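Local coordinates for protein neural cell adhesion molecule 1, 140 kDa isoform (Homo sapiens, PDB 2E3V) that probably mediates adhesion between cells, this fragment being the first fibronectin type III domain of the neural adhesion receptor, at residues 67-72 / 82-87. Residues are numbered along the deposited sequence; the frame is centred on the assembly and turned at random.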
loop_
_atom_site.group_PDB
_atom_site.type_symbol
_atom_site.label_atom_id
_atom_site.label_comp_id
_atom_site.label_asym_id
_atom_site.label_seq_id
_atom_site.Cartn_x
_atom_site.Cartn_y
_atom_site.Cartn_z
ATOM N N GLY A 67 -3.496 7.595 6.893
ATOM C CA GLY A 67 -3.140 6.178 6.916
ATOM C C GLY A 67 -3.186 5.709 5.477
ATOM O O GLY A 67 -3.880 4.752 5.142
ATOM N N ILE A 68 -2.446 6.398 4.619
ATOM C CA ILE A 68 -2.602 6.192 3.194
ATOM C C ILE A 68 -1.279 6.142 2.451
ATOM O O ILE A 68 -0.342 6.872 2.780
ATOM C CB ILE A 68 -3.507 7.318 2.608
ATOM C CG1 ILE A 68 -4.109 6.953 1.252
ATOM C CG2 ILE A 68 -2.767 8.670 2.525
ATOM C CD1 ILE A 68 -5.357 7.825 0.947
ATOM N N VAL A 69 -1.212 5.247 1.469
ATOM C CA VAL A 69 -0.122 5.261 0.494
ATOM C C VAL A 69 -0.743 5.183 -0.903
ATOM O O VAL A 69 -1.760 4.526 -1.107
ATOM C CB VAL A 69 0.936 4.136 0.729
ATOM C CG1 VAL A 69 1.622 4.335 2.084
ATOM C CG2 VAL A 69 0.328 2.747 0.615
ATOM N N THR A 70 -0.146 5.877 -1.859
ATOM C CA THR A 70 -0.654 5.858 -3.210
ATOM C C THR A 70 0.324 5.095 -4.080
ATOM O O THR A 70 1.519 5.384 -4.093
ATOM C CB THR A 70 -0.859 7.271 -3.769
ATOM O OG1 THR A 70 -1.788 7.965 -2.935
ATOM C CG2 THR A 70 -1.404 7.224 -5.211
ATOM N N ILE A 71 -0.203 4.106 -4.778
ATOM C CA ILE A 71 0.575 3.322 -5.720
ATOM C C ILE A 71 0.309 3.914 -7.089
ATOM O O ILE A 71 -0.838 4.206 -7.432
ATOM C CB ILE A 71 0.168 1.848 -5.695
ATOM C CG1 ILE A 71 0.393 1.264 -4.298
ATOM C CG2 ILE A 71 0.943 1.075 -6.777
ATOM C CD1 ILE A 71 -0.292 -0.048 -4.077
ATOM N N VAL A 72 1.374 4.107 -7.861
ATOM C CA VAL A 72 1.263 4.722 -9.181
ATOM C C VAL A 72 1.885 3.826 -10.251
ATOM O O VAL A 72 2.513 2.819 -9.931
ATOM C CB VAL A 72 1.903 6.143 -9.214
ATOM C CG1 VAL A 72 1.330 7.021 -8.085
ATOM C CG2 VAL A 72 3.430 6.067 -9.126
ATOM N N VAL A 82 -2.238 -6.281 -3.230
ATOM C CA VAL A 82 -1.442 -5.255 -2.580
ATOM C C VAL A 82 -1.264 -5.617 -1.112
ATOM O O VAL A 82 -2.174 -6.172 -0.476
ATOM C CB VAL A 82 -2.041 -3.823 -2.762
ATOM C CG1 VAL A 82 -3.461 -3.727 -2.204
ATOM C CG2 VAL A 82 -1.132 -2.759 -2.131
ATOM N N ARG A 83 -0.076 -5.337 -0.594
ATOM C CA ARG A 83 0.216 -5.576 0.814
ATOM C C ARG A 83 1.174 -4.506 1.315
ATOM O O ARG A 83 1.822 -3.808 0.515
ATOM C CB ARG A 83 0.797 -6.974 1.025
ATOM C CG ARG A 83 2.030 -7.263 0.193
ATOM C CD ARG A 83 2.380 -8.736 0.257
ATOM N NE ARG A 83 3.673 -9.015 -0.356
ATOM C CZ ARG A 83 4.170 -10.236 -0.541
ATOM N NH1 ARG A 83 3.484 -11.305 -0.154
ATOM N NH2 ARG A 83 5.363 -10.387 -1.112
ATOM N N LEU A 84 1.258 -4.389 2.636
ATOM C CA LEU A 84 2.007 -3.323 3.283
ATOM C C LEU A 84 2.758 -3.813 4.497
ATOM O O LEU A 84 2.291 -4.695 5.199
ATOM C CB LEU A 84 1.026 -2.254 3.770
ATOM C CG LEU A 84 0.637 -0.987 3.034
ATOM C CD1 LEU A 84 0.585 -1.111 1.518
ATOM C CD2 LEU A 84 -0.698 -0.564 3.589
ATOM N N ALA A 85 3.928 -3.234 4.736
ATOM C CA ALA A 85 4.679 -3.485 5.952
ATOM C C ALA A 85 5.123 -2.147 6.536
ATOM O O ALA A 85 5.299 -1.163 5.808
ATOM C CB ALA A 85 5.870 -4.369 5.683
ATOM N N ALA A 86 5.295 -2.123 7.852
ATOM C CA ALA A 86 5.765 -0.945 8.564
ATOM C C ALA A 86 7.196 -1.164 9.038
ATOM O O ALA A 86 7.589 -2.286 9.361
ATOM C CB ALA A 86 4.852 -0.643 9.756
ATOM N N LEU A 87 7.963 -0.081 9.076
ATOM C CA LEU A 87 9.343 -0.099 9.526
ATOM C C LEU A 87 9.514 0.869 10.687
ATOM O O LEU A 87 9.059 2.006 10.618
ATOM C CB LEU A 87 10.285 0.336 8.387
ATOM C CG LEU A 87 11.725 0.761 8.732
ATOM C CD1 LEU A 87 12.609 -0.438 9.013
ATOM C CD2 LEU A 87 12.347 1.582 7.609
#
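I71 and V82 meet methyl to methyl: CD1 of I71 lies 3.4 Å from CG2 of V82, closer than carbons usually pack. The two side chains cross at a slant. I71 reaches V82 because CD1 is anti to CA about the CB-CG1 bond (chi2 165°), which extends the chain past CB and carries CD1 toward V82, while V82 offers the methyl that stands anti to its backbone N. Two residues away on each strand, V69 and L84 pass alongside each other in opposite directions, and CG2 of V69 comes within 4.0 Å of CD1 of L84. Strand 68-71 is an edge of the three-stranded sheet and strand 79-88 an inner strand of the four-stranded one, so these pairs bridge the two layers of the fibronectin type III sandwich. The CA atoms of V69 and L84 stand 9.3 Å apart, a spacing filled by side chains from both sheets. Around them, W45 packs on I71, F27 on L84 and F101 on V82. The backbone O of T70 accepts a hydrogen bond from the hydroxyl of Y58, a polar tie beside the apolar pairs. All four touching residues are buried and joined purely by aliphatic branches, which implies that between these two strands the link is shape fit and exclusion of water.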